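Local coordinates for protein exodeoxyribonuclease III (Neisseria meningitidis, PDB 2JC4) that probably degrades double-stranded DNA from its 3' ends as a metal-dependent 3'-5' exonuclease of the AP/ExoA family of DNA repair enzymes, at residues Val13-Val18 with Lys41-Ala46; Phe78-Leu83 with Arg89-Ala94; Glu110-Pro115 with His167-Glu172; Asp133-His138 with Leu182-Ser187. All coordinates share one frame; numbering follows the deposited sequence.

Interaction 1: Val13-Val18 with Lys41-Ala46; sequences VRLPQV and KFPAAA
Leu15 of helix 11-23 meets Pro43 and Ala46 at the start of the short helix 44-48. Here helix 11-23 packs against the N-cap and first turn of that helix, at the surface of the DNase I-like fold. Pro43 occupies the N-cap position and is also the centre of an inverse gamma turn. The side chains of Leu15 and Pro43 run in opposite directions and slide past each other. Leu15 holds CG anti to the backbone N (chi1 -175°), which sends both methyl groups out from the helix toward the proline. Both lie against the CB-CG side of the pyrrolidine ring. CD2 approaches Pro43 CB at 3.7 Å, while CD1 comes to 3.9 Å from Pro43 CG. Ala46, one helical turn on from the proline, offers its methyl group to the same branch of the leucine. The contact is wholly apolar and small, about 108 Å² in all. Pro43 also touches Leu11 of helix 11-23 and Leu37. Phe42 stacks on Trp56, which joins the turn to strand 53-57. Arg14 and Gln17 point elsewhere and both donate to the carbonyl O of Arg243. The looser end of the patch is Leu15 CD2 against Ala46 CB, at 4.1 Å.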
loop_
_atom_site.group_PDB
_atom_site.type_symbol
_atom_site.label_atom_id
_atom_site.label_comp_id
_atom_site.label_asym_id
_atom_site.label_seq_id
_atom_site.Cartn_x
_atom_site.Cartn_y
_atom_site.Cartn_z
ATOM N N VAL A 13 1.285 -3.012 17.621
ATOM C CA VAL A 13 0.394 -1.978 18.146
ATOM C C VAL A 13 -1.029 -2.110 17.618
ATOM O O VAL A 13 -2.007 -1.951 18.363
ATOM C CB VAL A 13 0.942 -0.576 17.838
ATOM C CG1 VAL A 13 0.015 0.493 18.428
ATOM C CG2 VAL A 13 2.356 -0.442 18.401
ATOM N N ARG A 14 -1.151 -2.369 16.324
ATOM C CA ARG A 14 -2.439 -2.244 15.644
ATOM C C ARG A 14 -3.230 -3.521 15.566
ATOM O O ARG A 14 -4.319 -3.522 15.008
ATOM C CB ARG A 14 -2.231 -1.728 14.199
ATOM C CG ARG A 14 -3.117 -0.537 13.797
ATOM C CD ARG A 14 -2.939 0.653 14.720
ATOM N NE ARG A 14 -1.551 1.130 14.643
ATOM C CZ ARG A 14 -1.007 2.046 15.427
ATOM N NH1 ARG A 14 -1.723 2.651 16.372
ATOM N NH2 ARG A 14 0.278 2.370 15.263
ATOM N N LEU A 15 -2.681 -4.624 16.078
ATOM C CA LEU A 15 -3.379 -5.915 15.945
ATOM C C LEU A 15 -4.866 -5.908 16.324
ATOM O O LEU A 15 -5.666 -6.407 15.556
ATOM C CB LEU A 15 -2.645 -7.070 16.652
ATOM C CG LEU A 15 -3.243 -8.471 16.471
ATOM C CD1 LEU A 15 -3.261 -8.904 15.004
ATOM C CD2 LEU A 15 -2.387 -9.426 17.268
ATOM N N PRO A 16 -5.236 -5.366 17.504
ATOM C CA PRO A 16 -6.683 -5.378 17.816
ATOM C C PRO A 16 -7.543 -4.711 16.735
ATOM O O PRO A 16 -8.643 -5.175 16.435
ATOM C CB PRO A 16 -6.780 -4.584 19.130
ATOM C CG PRO A 16 -5.438 -4.673 19.731
ATOM C CD PRO A 16 -4.438 -4.772 18.597
ATOM N N GLN A 17 -7.039 -3.621 16.151
ATOM C CA GLN A 17 -7.773 -2.907 15.110
ATOM C C GLN A 17 -7.849 -3.723 13.836
ATOM O O GLN A 17 -8.883 -3.730 13.175
ATOM C CB GLN A 17 -7.134 -1.535 14.843
ATOM C CG GLN A 17 -7.147 -0.635 16.092
ATOM C CD GLN A 17 -6.588 0.758 15.822
ATOM O OE1 GLN A 17 -6.306 1.112 14.677
ATOM N NE2 GLN A 17 -6.478 1.563 16.879
ATOM N N VAL A 18 -6.751 -4.406 13.488
ATOM C CA VAL A 18 -6.748 -5.324 12.333
ATOM C C VAL A 18 -7.783 -6.436 12.542
ATOM O O VAL A 18 -8.604 -6.739 11.636
ATOM C CB VAL A 18 -5.335 -5.882 12.067
ATOM C CG1 VAL A 18 -5.343 -6.941 10.990
ATOM C CG2 VAL A 18 -4.374 -4.721 11.650
ATOM N N LYS A 41 7.960 -13.124 14.668
ATOM C CA LYS A 41 7.148 -12.393 15.644
ATOM C C LYS A 41 5.771 -11.951 15.080
ATOM O O LYS A 41 4.931 -11.387 15.790
ATOM C CB LYS A 41 7.927 -11.209 16.198
ATOM C CG LYS A 41 9.241 -11.591 16.882
ATOM C CD LYS A 41 9.006 -12.044 18.318
ATOM C CE LYS A 41 10.251 -12.669 18.941
ATOM N NZ LYS A 41 10.262 -14.159 18.723
ATOM N N PHE A 42 5.538 -12.241 13.810
ATOM C CA PHE A 42 4.247 -11.973 13.174
ATOM C C PHE A 42 3.179 -12.752 13.965
ATOM O O PHE A 42 3.389 -13.955 14.216
ATOM C CB PHE A 42 4.285 -12.460 11.722
ATOM C CG PHE A 42 3.043 -12.141 10.943
ATOM C CD1 PHE A 42 2.862 -10.871 10.376
ATOM C CD2 PHE A 42 2.040 -13.094 10.787
ATOM C CE1 PHE A 42 1.710 -10.575 9.650
ATOM C CE2 PHE A 42 0.858 -12.801 10.054
ATOM C CZ PHE A 42 0.699 -11.550 9.495
ATOM N N PRO A 43 2.042 -12.096 14.338
ATOM C CA PRO A 43 0.975 -12.792 15.080
ATOM C C PRO A 43 0.124 -13.744 14.202
ATOM O O PRO A 43 -1.119 -13.608 14.112
ATOM C CB PRO A 43 0.156 -11.625 15.657
ATOM C CG PRO A 43 0.241 -10.562 14.572
ATOM C CD PRO A 43 1.685 -10.669 14.108
ATOM N N ALA A 44 0.783 -14.735 13.604
ATOM C CA ALA A 44 0.125 -15.649 12.663
ATOM C C ALA A 44 -1.053 -16.388 13.343
ATOM O O ALA A 44 -2.166 -16.429 12.822
ATOM C CB ALA A 44 1.144 -16.651 12.062
ATOM N N ALA A 45 -0.822 -16.916 14.537
ATOM C CA ALA A 45 -1.877 -17.638 15.264
ATOM C C ALA A 45 -3.114 -16.764 15.500
ATOM O O ALA A 45 -4.215 -17.221 15.293
ATOM C CB ALA A 45 -1.342 -18.215 16.605
ATOM N N ALA A 46 -2.938 -15.517 15.933
ATOM C CA ALA A 46 -4.087 -14.638 16.192
ATOM C C ALA A 46 -4.986 -14.433 14.975
ATOM O O ALA A 46 -6.205 -14.321 15.127
ATOM C CB ALA A 46 -3.646 -13.283 16.757
#

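Interaction 2: Phe78-Leu83 with Arg89-Ala94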
loop_
_atom_site.group_PDB
_atom_site.type_symbol
_atom_site.label_atom_id
_atom_site.label_comp_id
_atom_site.label_asym_id
_atom_site.label_seq_id
_atom_site.Cartn_x
_atom_site.Cartn_y
_atom_site.Cartn_z
ATOM N N PHE A 78 8.776 -13.124 -3.020
ATOM C CA PHE A 78 9.385 -12.171 -2.077
ATOM C C PHE A 78 10.369 -11.316 -2.797
ATOM O O PHE A 78 11.198 -11.824 -3.568
ATOM C CB PHE A 78 10.099 -12.880 -0.908
ATOM C CG PHE A 78 9.166 -13.709 -0.051
ATOM C CD1 PHE A 78 8.475 -13.132 1.013
ATOM C CD2 PHE A 78 8.962 -15.056 -0.330
ATOM C CE1 PHE A 78 7.618 -13.910 1.805
ATOM C CE2 PHE A 78 8.084 -15.822 0.436
ATOM C CZ PHE A 78 7.418 -15.241 1.502
ATOM N N GLY A 79 10.304 -10.015 -2.532
ATOM C CA GLY A 79 11.355 -9.095 -2.937
ATOM C C GLY A 79 11.319 -8.758 -4.411
ATOM O O GLY A 79 10.309 -9.025 -5.108
ATOM N N LEU A 80 12.449 -8.218 -4.886
ATOM C CA LEU A 80 12.593 -7.741 -6.269
ATOM C C LEU A 80 13.809 -8.374 -6.951
ATOM O O LEU A 80 14.969 -8.207 -6.461
ATOM C CB LEU A 80 12.744 -6.205 -6.308
ATOM C CG LEU A 80 11.579 -5.390 -5.730
ATOM C CD1 LEU A 80 12.010 -3.955 -5.453
ATOM C CD2 LEU A 80 10.331 -5.495 -6.642
ATOM N N PRO A 81 13.573 -9.097 -8.071
ATOM C CA PRO A 81 14.699 -9.721 -8.816
ATOM C C PRO A 81 15.818 -8.778 -9.258
ATOM O O PRO A 81 16.988 -9.197 -9.330
ATOM C CB PRO A 81 14.012 -10.314 -10.055
ATOM C CG PRO A 81 12.625 -10.688 -9.539
ATOM C CD PRO A 81 12.268 -9.458 -8.668
ATOM N N ALA A 82 15.474 -7.535 -9.587
ATOM C CA ALA A 82 16.475 -6.553 -9.985
ATOM C C ALA A 82 17.186 -5.922 -8.792
ATOM O O ALA A 82 18.121 -5.164 -8.976
ATOM C CB ALA A 82 15.857 -5.452 -10.892
ATOM N N LEU A 83 16.738 -6.204 -7.576
ATOM C CA LEU A 83 17.418 -5.733 -6.367
ATOM C C LEU A 83 17.449 -6.883 -5.353
ATOM O O LEU A 83 16.894 -6.780 -4.226
ATOM C CB LEU A 83 16.704 -4.486 -5.819
ATOM C CG LEU A 83 17.508 -3.464 -5.013
ATOM C CD1 LEU A 83 18.613 -2.781 -5.841
ATOM C CD2 LEU A 83 16.523 -2.433 -4.464
ATOM N N ARG A 89 12.425 -5.435 3.969
ATOM C CA ARG A 89 11.256 -6.266 3.659
ATOM C C ARG A 89 10.116 -5.373 3.171
ATOM O O ARG A 89 9.380 -4.825 3.964
ATOM C CB ARG A 89 10.874 -7.096 4.883
ATOM C CG ARG A 89 12.004 -8.035 5.361
ATOM C CD ARG A 89 12.639 -8.796 4.165
ATOM N NE ARG A 89 13.388 -9.989 4.602
ATOM C CZ ARG A 89 14.395 -10.555 3.922
ATOM N NH1 ARG A 89 14.819 -10.060 2.749
ATOM N NH2 ARG A 89 15.009 -11.633 4.431
ATOM N N ARG A 90 9.991 -5.251 1.842
ATOM C CA ARG A 90 9.108 -4.206 1.234
ATOM C C ARG A 90 8.154 -4.678 0.171
ATOM O O ARG A 90 7.247 -3.931 -0.197
ATOM C CB ARG A 90 9.966 -3.133 0.592
ATOM C CG ARG A 90 10.711 -2.298 1.626
ATOM C CD ARG A 90 11.504 -1.259 0.936
ATOM N NE ARG A 90 12.168 -0.372 1.899
ATOM C CZ ARG A 90 11.585 0.674 2.495
ATOM N NH1 ARG A 90 10.280 0.919 2.283
ATOM N NH2 ARG A 90 12.296 1.442 3.338
ATOM N N VAL A 91 8.370 -5.893 -0.365
ATOM C CA VAL A 91 7.548 -6.385 -1.503
ATOM C C VAL A 91 7.189 -7.862 -1.258
ATOM O O VAL A 91 8.069 -8.721 -1.058
ATOM C CB VAL A 91 8.315 -6.263 -2.849
ATOM C CG1 VAL A 91 7.448 -6.721 -4.057
ATOM C CG2 VAL A 91 8.843 -4.841 -3.078
ATOM N N ILE A 92 5.896 -8.144 -1.261
ATOM C CA ILE A 92 5.427 -9.517 -1.254
ATOM C C ILE A 92 4.298 -9.609 -2.263
ATOM O O ILE A 92 3.464 -8.701 -2.371
ATOM C CB ILE A 92 4.969 -9.963 0.185
ATOM C CG1 ILE A 92 4.684 -11.477 0.204
ATOM C CG2 ILE A 92 3.766 -9.116 0.728
ATOM C CD1 ILE A 92 4.490 -12.042 1.621
ATOM N N ALA A 93 4.281 -10.694 -3.029
ATOM C CA ALA A 93 3.213 -10.906 -4.014
ATOM C C ALA A 93 2.631 -12.312 -3.880
ATOM O O ALA A 93 3.306 -13.235 -3.441
ATOM C CB ALA A 93 3.726 -10.673 -5.446
ATOM N N ALA A 94 1.387 -12.482 -4.285
ATOM C CA ALA A 94 0.814 -13.817 -4.287
ATOM C C ALA A 94 -0.422 -13.747 -5.147
ATOM O O ALA A 94 -0.931 -12.663 -5.378
ATOM C CB ALA A 94 0.457 -14.260 -2.891
#
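Val91 and Leu80 form the close-packed, buried part of this contact, and Phe78 with Ile92 forms a more open side. It belongs to an edge of one of the two sheets of the DNase I-like fold. Strand 76-78 is outermost there and runs antiparallel to strand 91-96. Phe78 and Ile92 are a non-hydrogen-bonded pair. Just beyond it, Gly79 N donates to Val91 O at 3.0 Å. The bond is nearly straight at the hydrogen (172°), but the donor sits above the carbonyl plane. On the buried side Leu80 and Val91 cross at about a right angle. Leu80 CG lies 3.8 Å from Val91 CG2, and Leu80 CD2 reaches both valine methyls. Trp123 of helix 115-135 touches both. On the other side Phe78 is exposed, though it also touches Ser57. Its CE1 touches Ile92 CD1 at 3.6 Å, and the two side chains lie side by side, pointing the same way. The chi1 of Ile92 (-171°) sets CG1 trans to N, carrying CD1 to the ring. Ile92 itself is buried and touches Val55, Val65 and Ile67 of the other sheet. The chemistry implies that the single backbone bond between the segments, continued by Ala93 with His77, works with apolar packing on both sides.

Interaction 3: Glu110-Pro115 with His167-Glu172. With ACT (acetate ion), chain F.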
loop_
_atom_site.group_PDB
_atom_site.type_symbol
_atom_site.label_atom_id
_atom_site.label_comp_id
_atom_site.label_asym_id
_atom_site.label_seq_id
_atom_site.Cartn_x
_atom_site.Cartn_y
_atom_site.Cartn_z
ATOM N N GLU A 110 12.972 10.117 2.727
ATOM C CA GLU A 110 13.408 11.046 3.789
ATOM C C GLU A 110 13.402 12.506 3.377
ATOM O O GLU A 110 12.679 13.312 3.960
ATOM C CB GLU A 110 14.797 10.674 4.335
ATOM C CG GLU A 110 15.180 11.418 5.624
ATOM C CD GLU A 110 16.401 10.783 6.272
ATOM O OE1 GLU A 110 17.489 10.786 5.638
ATOM O OE2 GLU A 110 16.258 10.242 7.374
ATOM N N ALA A 111 14.231 12.843 2.393
ATOM C CA ALA A 111 14.407 14.235 1.910
ATOM C C ALA A 111 15.078 14.103 0.546
ATOM O O ALA A 111 15.771 13.108 0.286
ATOM C CB ALA A 111 15.310 15.059 2.872
ATOM N N LEU A 112 14.853 15.078 -0.334
ATOM C CA LEU A 112 15.424 14.978 -1.680
ATOM C C LEU A 112 16.941 14.951 -1.670
ATOM O O LEU A 112 17.529 14.401 -2.577
ATOM C CB LEU A 112 14.874 16.064 -2.624
ATOM C CG LEU A 112 13.705 15.602 -3.486
ATOM C CD1 LEU A 112 12.524 15.256 -2.579
ATOM C CD2 LEU A 112 13.299 16.688 -4.520
ATOM N N ASP A 113 17.566 15.495 -0.616
ATOM C CA ASP A 113 19.054 15.476 -0.531
ATOM C C ASP A 113 19.599 14.337 0.349
ATOM O O ASP A 113 20.813 14.260 0.617
ATOM C CB ASP A 113 19.596 16.841 -0.079
ATOM C CG ASP A 113 18.994 17.311 1.244
ATOM O OD1 ASP A 113 18.211 16.542 1.858
ATOM O OD2 ASP A 113 19.325 18.442 1.687
ATOM N N SER A 114 18.716 13.425 0.766
ATOM C CA SER A 114 19.142 12.248 1.527
ATOM C C SER A 114 19.678 11.152 0.608
ATOM O O SER A 114 19.169 10.968 -0.512
ATOM C CB SER A 114 17.955 11.682 2.355
ATOM O OG SER A 114 18.314 10.461 3.044
ATOM N N PRO A 115 20.676 10.387 1.093
ATOM C CA PRO A 115 21.099 9.186 0.399
ATOM C C PRO A 115 19.940 8.191 0.241
ATOM O O PRO A 115 19.946 7.372 -0.668
ATOM C CB PRO A 115 22.158 8.573 1.326
ATOM C CG PRO A 115 22.493 9.559 2.335
ATOM C CD PRO A 115 21.457 10.660 2.323
ATOM N N HIS A 167 7.781 13.233 -1.065
ATOM C CA HIS A 167 6.432 12.761 -1.390
ATOM C C HIS A 167 5.745 13.465 -2.541
ATOM O O HIS A 167 4.960 12.838 -3.247
ATOM C CB HIS A 167 5.466 12.712 -0.180
ATOM C CG HIS A 167 6.011 11.996 1.008
ATOM N ND1 HIS A 167 6.586 10.742 0.927
ATOM C CD2 HIS A 167 6.100 12.374 2.311
ATOM C CE1 HIS A 167 6.991 10.373 2.132
ATOM N NE2 HIS A 167 6.700 11.338 2.991
ATOM N N CYS A 168 6.027 14.757 -2.712
ATOM C CA CYS A 168 5.321 15.593 -3.688
ATOM C C CYS A 168 6.193 16.185 -4.807
ATOM O O CYS A 168 5.755 17.112 -5.509
ATOM C CB CYS A 168 4.630 16.743 -2.942
ATOM S SG CYS A 168 3.540 16.170 -1.633
ATOM N N SER A 169 7.414 15.683 -4.963
ATOM C CA SER A 169 8.327 16.210 -5.994
ATOM C C SER A 169 7.981 15.735 -7.402
ATOM O O SER A 169 7.379 14.654 -7.612
ATOM C CB SER A 169 9.811 15.884 -5.676
ATOM O OG SER A 169 10.091 14.502 -5.892
ATOM N N SER A 170 8.353 16.553 -8.371
ATOM C CA SER A 170 8.182 16.228 -9.789
ATOM C C SER A 170 8.839 14.895 -10.160
ATOM O O SER A 170 8.244 14.054 -10.878
ATOM C CB SER A 170 8.698 17.388 -10.655
ATOM O OG SER A 170 10.100 17.631 -10.447
ATOM N N VAL A 171 10.034 14.647 -9.648
ATOM C CA VAL A 171 10.688 13.377 -10.005
ATOM C C VAL A 171 9.981 12.149 -9.394
ATOM O O VAL A 171 9.814 11.134 -10.066
ATOM C CB VAL A 171 12.216 13.384 -9.721
ATOM C CG1 VAL A 171 12.518 13.530 -8.217
ATOM C CG2 VAL A 171 12.877 12.159 -10.347
ATOM N N GLU A 172 9.580 12.245 -8.131
ATOM C CA GLU A 172 8.787 11.168 -7.500
ATOM C C GLU A 172 7.515 10.940 -8.283
ATOM O O GLU A 172 7.111 9.786 -8.531
ATOM C CB GLU A 172 8.441 11.538 -6.061
ATOM C CG GLU A 172 9.594 11.317 -5.070
ATOM C CD GLU A 172 9.322 12.006 -3.720
ATOM O OE1 GLU A 172 9.250 13.244 -3.697
ATOM O OE2 GLU A 172 9.160 11.318 -2.690
HETATM C C ACT F . 5.585 10.017 6.003
HETATM O O ACT F . 6.531 10.758 5.665
HETATM O OXT ACT F . 5.679 9.415 7.105
HETATM C CH3 ACT F . 4.432 9.896 5.074
#
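Leu112 packs its two methyl groups against Ser169 and the carboxylate end of Glu172. CD2 lies 3.8 Å from Ser169 CB. CD1 comes to 4.0 Å from Glu172 OE1, with the two side chains crossing obliquely. The leucine is thus the apolar lid over a capping box at the start of helix 170-180. Glu172 N donates to Ser169 OG at 3.2 Å, and Ser169 OG donates in return to Glu172 OE1 at 2.7 Å, using the anti lone pair of the carboxylate oxygen. Ser169 OG lies between its backbone N and carbonyl carbon (chi1 73°), a position that suits both bonds. Glu172 OE2 accepts from His167 N at 2.9 Å on the syn side, with the donor 19° out of the carboxylate plane, and also forms a salt bridge with Lys120 of helix 115-135. These bonds hold the carboxylate from several directions and probably help keep it ionised. Farther out, the imidazole of His167 is hydrogen-bonded at both nitrogens in this crystal. ND1 bonds to the carbonyl O of Asn148, a predicted metal-binding and transition-state-stabilising residue. NE2 donates to O of an acetate ion at 2.7 Å, near the ring plane. The acetate probably comes from the crystallisation liquor, and Asn108 also binds it. Across the contact, Ala111 to Ser114 form a type I turn, and Ser114 caps helix 115-135. Phe117 on that helix touches Leu112, Val171 and Glu172, placing the contact between the N-terminal ends of helices 115-135 and 170-180, with Leu112 in the loop after strand 99-105.

Interaction 4: Asp133-His138 with Leu182-Ser187; sequences DEMTRH and LGLTDS
Met135 reaches from the end region of helix 115-135 to Leu182, Gly183 and Leu184. Its side chain runs out straight through CG (chi2 177°) and then bends at the sulfur (chi3 71°). The bend turns the methyl group toward the backbone at Gly183. CE sits 3.4 Å from Gly183 O and 3.5 Å from Leu182 O, so the methyl lies against two carbonyl oxygens. SD packs on Leu182 CB at 3.7 Å, where the two side chains cross at about a right angle. Leu184 meets both parts of the thioether. Its CG is 3.8 Å from SD, and its CD2 is 3.8 Å from CE. The three residues touched by Met135 lie in the loop between helix 170-180 and strand 185-186. Gly183, with positive phi, breaks the helical run. The contact therefore joins the far end of one helix to the loop leading into an outermost strand of a sheet in the DNase I-like fold. Leu141 of strand 141-144 touches both Met135 and Leu184, and Val131 touches both leucines from the helix. Elsewhere in segment 133-138, away from the methionine, Arg137 grips Asp133 end-on. Its NH1 donates to Asp133 OD1 at 3.0 Å and NH2 to Asp133 OD2 at 3.3 Å, each from above the carboxylate plane. Glu134 joins this network through a weak bond from Arg137 NH2 to OE2, while its OE1 pairs with Arg100.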
loop_
_atom_site.group_PDB
_atom_site.type_symbol
_atom_site.label_atom_id
_atom_site.label_comp_id
_atom_site.label_asym_id
_atom_site.label_seq_id
_atom_site.Cartn_x
_atom_site.Cartn_y
_atom_site.Cartn_z
ATOM N N ASP A 133 7.036 -7.341 -15.696
ATOM C CA ASP A 133 7.160 -8.765 -15.946
ATOM C C ASP A 133 5.941 -9.521 -15.441
ATOM O O ASP A 133 5.372 -10.379 -16.170
ATOM C CB ASP A 133 8.442 -9.269 -15.269
ATOM C CG ASP A 133 8.627 -10.777 -15.363
ATOM O OD1 ASP A 133 8.521 -11.336 -16.468
ATOM O OD2 ASP A 133 8.887 -11.404 -14.313
ATOM N N GLU A 134 5.509 -9.193 -14.221
ATOM C CA GLU A 134 4.342 -9.840 -13.619
ATOM C C GLU A 134 3.097 -9.610 -14.469
ATOM O O GLU A 134 2.297 -10.529 -14.663
ATOM C CB GLU A 134 4.116 -9.351 -12.177
ATOM C CG GLU A 134 5.147 -9.825 -11.164
ATOM C CD GLU A 134 4.882 -11.244 -10.727
ATOM O OE1 GLU A 134 3.772 -11.517 -10.257
ATOM O OE2 GLU A 134 5.773 -12.087 -10.870
ATOM N N MET A 135 2.950 -8.396 -14.998
ATOM C CA MET A 135 1.800 -8.074 -15.841
ATOM C C MET A 135 1.669 -8.863 -17.174
ATOM O O MET A 135 0.571 -8.979 -17.705
ATOM C CB MET A 135 1.790 -6.573 -16.128
ATOM C CG MET A 135 1.423 -5.741 -14.870
ATOM S SD MET A 135 1.532 -3.992 -15.258
ATOM C CE MET A 135 0.077 -3.886 -16.324
ATOM N N THR A 136 2.775 -9.397 -17.707
ATOM C CA THR A 136 2.700 -10.240 -18.933
ATOM C C THR A 136 1.956 -11.565 -18.710
ATOM O O THR A 136 1.660 -12.278 -19.665
ATOM C CB THR A 136 4.097 -10.638 -19.478
ATOM O OG1 THR A 136 4.775 -11.463 -18.516
ATOM C CG2 THR A 136 4.941 -9.413 -19.773
ATOM N N ARG A 137 1.712 -11.924 -17.458
ATOM C CA ARG A 137 1.180 -13.245 -17.153
ATOM C C ARG A 137 -0.159 -13.220 -16.452
ATOM O O ARG A 137 -0.880 -14.212 -16.477
ATOM C CB ARG A 137 2.176 -14.012 -16.305
ATOM C CG ARG A 137 3.405 -14.339 -17.037
ATOM C CD ARG A 137 4.343 -15.224 -16.199
ATOM N NE ARG A 137 4.830 -14.637 -14.957
ATOM C CZ ARG A 137 5.876 -13.826 -14.899
ATOM N NH1 ARG A 137 6.479 -13.465 -16.021
ATOM N NH2 ARG A 137 6.314 -13.352 -13.743
ATOM N N HIS A 138 -0.489 -12.098 -15.816
ATOM C CA HIS A 138 -1.711 -12.007 -15.014
ATOM C C HIS A 138 -2.576 -10.864 -15.484
ATOM O O HIS A 138 -2.277 -9.691 -15.208
ATOM C CB HIS A 138 -1.388 -11.775 -13.525
ATOM C CG HIS A 138 -0.456 -12.784 -12.942
ATOM N ND1 HIS A 138 -0.886 -13.990 -12.433
ATOM C CD2 HIS A 138 0.888 -12.758 -12.773
ATOM C CE1 HIS A 138 0.154 -14.666 -11.978
ATOM N NE2 HIS A 138 1.241 -13.936 -12.161
ATOM N N LEU A 182 3.093 1.281 -17.298
ATOM C CA LEU A 182 3.060 -0.175 -17.545
ATOM C C LEU A 182 1.718 -0.671 -18.098
ATOM O O LEU A 182 1.657 -1.773 -18.676
ATOM C CB LEU A 182 3.409 -0.978 -16.272
ATOM C CG LEU A 182 4.738 -0.618 -15.625
ATOM C CD1 LEU A 182 4.937 -1.362 -14.283
ATOM C CD2 LEU A 182 5.923 -0.826 -16.575
ATOM N N GLY A 183 0.663 0.125 -17.905
ATOM C CA GLY A 183 -0.701 -0.237 -18.277
ATOM C C GLY A 183 -1.554 -0.501 -17.044
ATOM O O GLY A 183 -2.278 -1.509 -16.964
ATOM N N LEU A 184 -1.416 0.388 -16.067
ATOM C CA LEU A 184 -2.142 0.312 -14.799
ATOM C C LEU A 184 -2.862 1.626 -14.597
ATOM O O LEU A 184 -2.429 2.636 -15.129
ATOM C CB LEU A 184 -1.151 0.118 -13.649
ATOM C CG LEU A 184 -0.460 -1.244 -13.580
ATOM C CD1 LEU A 184 0.566 -1.132 -12.471
ATOM C CD2 LEU A 184 -1.491 -2.371 -13.248
ATOM N N THR A 185 -3.971 1.576 -13.855
ATOM C CA THR A 185 -4.870 2.698 -13.598
ATOM C C THR A 185 -4.848 3.011 -12.099
ATOM O O THR A 185 -4.979 2.094 -11.279
ATOM C CB THR A 185 -6.318 2.284 -14.029
ATOM O OG1 THR A 185 -6.388 2.249 -15.462
ATOM C CG2 THR A 185 -7.365 3.263 -13.516
ATOM N N ASP A 186 -4.646 4.292 -11.740
ATOM C CA ASP A 186 -4.786 4.755 -10.341
ATOM C C ASP A 186 -6.285 4.623 -9.972
ATOM O O ASP A 186 -7.077 5.516 -10.286
ATOM C CB ASP A 186 -4.306 6.246 -10.273
ATOM C CG ASP A 186 -4.421 6.889 -8.877
ATOM O OD1 ASP A 186 -5.053 6.313 -7.969
ATOM O OD2 ASP A 186 -3.877 8.020 -8.718
ATOM N N SER A 187 -6.671 3.544 -9.302
ATOM C CA SER A 187 -8.104 3.243 -9.130
ATOM C C SER A 187 -8.912 4.362 -8.477
ATOM O O SER A 187 -10.017 4.686 -8.932
ATOM C CB SER A 187 -8.348 1.924 -8.412
ATOM O OG SER A 187 -8.007 1.967 -7.044
#

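Overall arrangement
Along the chain, interactions 1 and 2 close in turn before interactions 3 and 4 begin, and the segments of these last two alternate. Interactions 3 and 4 involve the start and end regions of helix 115-135, their centres about 25 Å apart. Helix 170-180 leads from interaction 3 to strand 185-186 of interaction 4. Interactions 2 and 4 reach the same six-stranded sheet, whose outermost strands are 76-78 and 185-186; their centres are about 16 Å apart. Interaction 1 lies by the other sheet, on the opposite side of the chain's centre from interaction 4. The four contacts thus sample both sheets and the flanking helices. Interactions 2 and 3 come nearest to predicted active-site residues.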